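Local coordinates for protein alkaline serine protease (Thermobifida fusca, PDB 2PFE) that probably cleaves peptide bonds as a chymotrypsin-fold serine endopeptidase, the chain being the protease domain of a precursor of the alpha-lytic protease type, at residues V75-V83 and R99-R107. Residues are numbered along the deposited sequence; the frame is centred on the assembly and turned at random.
Sequences VNRYNGGTV and RSGATTGWR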
ATOM      1  N   VAL A  75      -9.267   6.693  -0.487  1.00  3.65           N
ATOM      2  CA  VAL A  75      -7.946   6.810  -1.116  1.00  4.14           C
ATOM      3  C   VAL A  75      -7.851   8.181  -1.789  1.00  4.64           C
ATOM      4  O   VAL A  75      -8.824   8.657  -2.381  1.00  4.67           O
ATOM      5  CB  VAL A  75      -7.707   5.669  -2.144  1.00  4.55           C
ATOM      6  CG1 VAL A  75      -6.488   5.970  -3.031  1.00  5.65           C
ATOM      7  CG2 VAL A  75      -7.543   4.310  -1.422  1.00  5.51           C
ATOM      8  N   ASN A  76      -6.685   8.815  -1.675  1.00  4.02           N
ATOM      9  CA  ASN A  76      -6.458  10.125  -2.281  1.00  4.44           C
ATOM     10  C   ASN A  76      -6.299   9.988  -3.798  1.00  4.76           C
ATOM     11  O   ASN A  76      -5.467   9.200  -4.286  1.00  5.08           O
ATOM     12  CB  ASN A  76      -5.231  10.772  -1.639  1.00  4.80           C
ATOM     13  CG  ASN A  76      -5.112  12.251  -1.941  1.00  5.17           C
ATOM     14  OD1 ASN A  76      -5.692  12.761  -2.904  1.00  7.11           O
ATOM     15  ND2 ASN A  76      -4.323  12.945  -1.134  1.00  5.65           N
ATOM     16  N   ARG A  77      -7.127  10.738  -4.525  1.00  4.96           N
ATOM     17  CA  ARG A  77      -7.147  10.697  -5.977  1.00  6.54           C
ATOM     18  C   ARG A  77      -6.155  11.702  -6.568  1.00  6.99           C
ATOM     19  O   ARG A  77      -5.841  11.656  -7.756  1.00  7.93           O
ATOM     20  CB  ARG A  77      -8.593  10.925  -6.452  1.00  6.21           C
ATOM     21  CG  ARG A  77      -8.826  11.059  -7.946  1.00  9.04           C
ATOM     22  CD  ARG A  77      -8.354   9.812  -8.692  1.00  9.64           C
ATOM     23  NE  ARG A  77      -8.676   9.873 -10.118  1.00 12.61           N
ATOM     24  CZ  ARG A  77      -7.979  10.541 -11.035  1.00 14.31           C
ATOM     25  NH1 ARG A  77      -6.906  11.246 -10.700  1.00 14.64           N
ATOM     26  NH2 ARG A  77      -8.378  10.523 -12.302  1.00 16.29           N
ATOM     27  N   TYR A  78      -5.663  12.599  -5.717  1.00  7.94           N
ATOM     28  CA  TYR A  78      -4.637  13.591  -6.065  1.00  8.36           C
ATOM     29  C   TYR A  78      -5.061  14.619  -7.097  1.00  9.38           C
ATOM     30  O   TYR A  78      -4.232  15.227  -7.777  1.00 10.79           O
ATOM     31  CB  TYR A  78      -3.286  12.932  -6.385  1.00  7.50           C
ATOM     32  CG  TYR A  78      -2.572  12.598  -5.110  1.00  7.12           C
ATOM     33  CD1 TYR A  78      -2.585  11.302  -4.596  1.00  5.82           C
ATOM     34  CD2 TYR A  78      -1.926  13.593  -4.381  1.00  6.50           C
ATOM     35  CE1 TYR A  78      -1.936  10.997  -3.397  1.00  5.29           C
ATOM     36  CE2 TYR A  78      -1.293  13.317  -3.181  1.00  5.61           C
ATOM     37  CZ  TYR A  78      -1.272  12.006  -2.700  1.00  6.67           C
ATOM     38  OH  TYR A  78      -0.632  11.772  -1.507  1.00  6.41           O
ATOM     39  N   ASN A  79      -6.369  14.835  -7.176  1.00  9.78           N
ATOM     40  CA  ASN A  79      -6.925  15.957  -7.947  1.00  9.99           C
ATOM     41  C   ASN A  79      -7.834  16.852  -7.107  1.00 10.26           C
ATOM     42  O   ASN A  79      -8.668  17.572  -7.646  1.00 10.28           O
ATOM     43  CB  ASN A  79      -7.686  15.438  -9.163  1.00 10.67           C
ATOM     44  CG  ASN A  79      -8.828  14.528  -8.789  1.00  9.74           C
ATOM     45  OD1 ASN A  79      -9.110  14.289  -7.604  1.00 12.17           O
ATOM     46  ND2 ASN A  79      -9.487  13.987  -9.803  1.00 14.53           N
ATOM     47  N   GLY A  80      -7.667  16.792  -5.790  1.00  9.98           N
ATOM     48  CA  GLY A  80      -8.509  17.556  -4.870  1.00  9.53           C
ATOM     49  C   GLY A  80      -9.463  16.643  -4.118  1.00  8.96           C
ATOM     50  O   GLY A  80      -9.998  17.031  -3.067  1.00  9.57           O
ATOM     51  N   GLY A  81      -9.657  15.423  -4.631  1.00  7.91           N
ATOM     52  CA  GLY A  81     -10.665  14.520  -4.087  1.00  7.06           C
ATOM     53  C   GLY A  81     -10.209  13.105  -3.790  1.00  6.89           C
ATOM     54  O   GLY A  81      -9.009  12.823  -3.727  1.00  6.53           O
ATOM     55  N   THR A  82     -11.194  12.223  -3.624  1.00  5.74           N
ATOM     56  CA  THR A  82     -10.961  10.851  -3.164  1.00  5.91           C
ATOM     57  C   THR A  82     -11.716   9.789  -3.967  1.00  6.16           C
ATOM     58  O   THR A  82     -12.644  10.099  -4.723  1.00  6.55           O
ATOM     59  CB  THR A  82     -11.382  10.692  -1.689  1.00  5.87           C
ATOM     60  OG1 THR A  82     -12.756  11.090  -1.540  1.00  5.85           O
ATOM     61  CG2 THR A  82     -10.488  11.531  -0.780  1.00  5.91           C
ATOM     62  N   VAL A  83     -11.278   8.534  -3.795  1.00  5.92           N
ATOM     63  CA  VAL A  83     -12.008   7.336  -4.257  1.00  7.41           C
ATOM     64  C   VAL A  83     -12.414   6.497  -3.034  1.00  6.57           C
ATOM     65  O   VAL A  83     -11.623   6.319  -2.095  1.00  7.06           O
ATOM     66  CB  VAL A  83     -11.170   6.457  -5.242  1.00  7.92           C
ATOM     67  CG1 VAL A  83     -12.033   5.349  -5.839  1.00  9.44           C
ATOM     68  CG2 VAL A  83     -10.551   7.293  -6.355  1.00 11.27           C
ATOM     69  N   ARG A  99      -2.553   3.415  -8.837  1.00  4.29           N
ATOM     70  CA  ARG A  99      -1.969   3.539  -7.506  1.00  4.22           C
ATOM     71  C   ARG A  99      -1.923   4.990  -7.054  1.00  4.27           C
ATOM     72  O   ARG A  99      -1.897   5.926  -7.871  1.00  4.05           O
ATOM     73  CB  ARG A  99      -0.553   2.936  -7.448  1.00  4.49           C
ATOM     74  CG  ARG A  99       0.427   3.398  -8.540  1.00  4.49           C
ATOM     75  CD  ARG A  99       1.876   3.427  -8.030  1.00  6.73           C
ATOM     76  NE  ARG A  99       2.004   4.452  -7.007  1.00  5.19           N
ATOM     77  CZ  ARG A  99       2.308   5.723  -7.270  1.00  5.07           C
ATOM     78  NH1 ARG A  99       2.618   6.107  -8.503  1.00  6.78           N
ATOM     79  NH2 ARG A  99       2.314   6.622  -6.293  1.00  7.06           N
ATOM     80  N   SER A 100      -1.944   5.157  -5.735  1.00  4.65           N
ATOM     81  CA  SER A 100      -1.836   6.459  -5.096  1.00  4.05           C
ATOM     82  C   SER A 100      -0.653   6.487  -4.148  1.00  3.59           C
ATOM     83  O   SER A 100      -0.449   5.559  -3.393  1.00  3.61           O
ATOM     84  CB  SER A 100      -3.122   6.771  -4.324  1.00  4.35           C
ATOM     85  OG  SER A 100      -3.084   8.054  -3.710  1.00  4.56           O
ATOM     86  N   GLY A 101       0.125   7.567  -4.187  1.00  3.20           N
ATOM     87  CA  GLY A 101       1.246   7.704  -3.252  1.00  3.01           C
ATOM     88  C   GLY A 101       1.695   9.131  -3.069  1.00  2.88           C
ATOM     89  O   GLY A 101       1.395   9.996  -3.887  1.00  2.58           O
ATOM     90  N   ALA A 102       2.432   9.362  -1.991  1.00  3.79           N
ATOM     91  CA  ALA A 102       2.745  10.724  -1.540  1.00  4.42           C
ATOM     92  C   ALA A 102       3.676  11.486  -2.460  1.00  4.67           C
ATOM     93  O   ALA A 102       3.675  12.723  -2.464  1.00  6.09           O
ATOM     94  CB  ALA A 102       3.339  10.689  -0.144  1.00  5.61           C
ATOM     95  N   THR A 103       4.481  10.760  -3.226  1.00  3.91           N
ATOM     96  CA  THR A 103       5.478  11.415  -4.064  1.00  4.34           C
ATOM     97  C   THR A 103       4.958  11.742  -5.467  1.00  4.04           C
ATOM     98  O   THR A 103       5.166  12.854  -5.971  1.00  5.53           O
ATOM     99  CB  THR A 103       6.769  10.602  -4.138  1.00  4.18           C
ATOM    100  OG1 THR A 103       7.293  10.476  -2.821  1.00  4.93           O
ATOM    101  CG2 THR A 103       7.817  11.302  -4.974  1.00  5.51           C
ATOM    102  N   THR A 104       4.281  10.777  -6.092  1.00  4.61           N
ATOM    103  CA  THR A 104       3.848  10.963  -7.478  1.00  4.99           C
ATOM    104  C   THR A 104       2.336  11.094  -7.682  1.00  5.48           C
ATOM    105  O   THR A 104       1.886  11.197  -8.822  1.00  5.74           O
ATOM    106  CB  THR A 104       4.373   9.853  -8.375  1.00  5.17           C
ATOM    107  OG1 THR A 104       3.847   8.592  -7.940  1.00  4.71           O
ATOM    108  CG2 THR A 104       5.900   9.843  -8.369  1.00  5.04           C
ATOM    109  N   GLY A 105       1.568  11.070  -6.592  1.00  3.77           N
ATOM    110  CA  GLY A 105       0.117  11.172  -6.685  1.00  4.32           C
ATOM    111  C   GLY A 105      -0.538   9.924  -7.249  1.00  4.13           C
ATOM    112  O   GLY A 105      -0.225   8.804  -6.833  1.00  4.42           O
ATOM    113  N   TRP A 106      -1.432  10.135  -8.212  1.00  5.37           N
ATOM    114  CA  TRP A 106      -2.227   9.080  -8.853  1.00  5.47           C
ATOM    115  C   TRP A 106      -1.656   8.728 -10.200  1.00  6.13           C
ATOM    116  O   TRP A 106      -1.464   9.602 -11.068  1.00  6.54           O
ATOM    117  CB  TRP A 106      -3.661   9.598  -9.011  1.00  6.01           C
ATOM    118  CG  TRP A 106      -4.697   8.652  -9.533  1.00  6.11           C
ATOM    119  CD1 TRP A 106      -5.119   8.537 -10.818  1.00  7.47           C
ATOM    120  CD2 TRP A 106      -5.503   7.756  -8.758  1.00  5.18           C
ATOM    121  NE1 TRP A 106      -6.136   7.603 -10.905  1.00  7.65           N
ATOM    122  CE2 TRP A 106      -6.394   7.117  -9.650  1.00  6.97           C
ATOM    123  CE3 TRP A 106      -5.562   7.433  -7.396  1.00  6.20           C
ATOM    124  CZ2 TRP A 106      -7.327   6.163  -9.225  1.00  6.92           C
ATOM    125  CZ3 TRP A 106      -6.496   6.495  -6.971  1.00  8.68           C
ATOM    126  CH2 TRP A 106      -7.358   5.868  -7.884  1.00  6.80           C
ATOM    127  N   ARG A 107      -1.315   7.443 -10.347  1.00  5.12           N
ATOM    128  CA  ARG A 107      -0.711   6.939 -11.582  1.00  5.55           C
ATOM    129  C   ARG A 107      -1.338   5.613 -11.958  1.00  5.20           C
ATOM    130  O   ARG A 107      -1.611   4.785 -11.088  1.00  5.97           O
ATOM    131  CB  ARG A 107       0.812   6.744 -11.446  1.00  4.95           C
ATOM    132  CG  ARG A 107       1.571   8.001 -11.018  1.00  5.55           C
ATOM    133  CD  ARG A 107       1.633   9.067 -12.100  1.00  5.31           C
ATOM    134  NE  ARG A 107       2.193  10.269 -11.513  1.00  6.55           N
ATOM    135  CZ  ARG A 107       2.860  11.204 -12.181  1.00  7.72           C
ATOM    136  NH1 ARG A 107       3.062  11.070 -13.491  1.00  9.52           N
ATOM    137  NH2 ARG A 107       3.317  12.265 -11.516  1.00  9.11           N
TER
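The guanidinium of Arg77 lies flat on one face of the Trp106 indole, the two planes 7° apart, although the side chains themselves cross at about a right angle. CZ of Arg77 sits 3.7 Å from the centroid of the five-membered ring of Trp106, a cation-pi contact, while CD of Arg77 rests 3.6 Å from the centroid of its six-membered ring as a CH-pi partner. A bend at chi2 (59°) brings CD of Arg77 over the six-membered ring and the guanidinium over the five-membered ring. On the far face of the guanidinium, offset toward its rim, lies the amide of Asn79. With CG of Trp106 anti to its backbone nitrogen (chi1 -175°), the indole reaches over the 75-83 hairpin, where CG1 of Val75 meets its edge near the ring plane and CG2 of Val83 approaches CH2 of Trp106 at 3.8 Å. A leucine in place of Trp106 would probably leave the Arg77 guanidinium without its flat stacking surface, free to turn, and open a gap beside the two valines. Tyr78 reaches from the 75-83 segment to the other hairpin, where CA of Gly105 makes a CH-pi contact over one face of the Tyr78 ring, 3.6 Å from the centroid, and ND2 of Asn76 lies over the opposite face. Ser100 OG comes to the ring's edge in plane and donates a hydrogen bond of 2.7 Å to Asn76 O, tying strand 96-101 to the end of strand 74-76. Asn76 OD1 in turn accepts from Tyr78 N in an Asx turn, which helps fix the tyrosine's backbone. The Tyr78 hydroxyl bonds to Gly6 O, anchoring the hairpin to the N-terminal segment. The contact thus sets the small 74-76/82-84 hairpin against the 96-101/105-113 hairpin of the six-stranded C-terminal barrel of this chymotrypsin-like fold, with Val75 and Ser100 both touching Pro143 of strand 143-146.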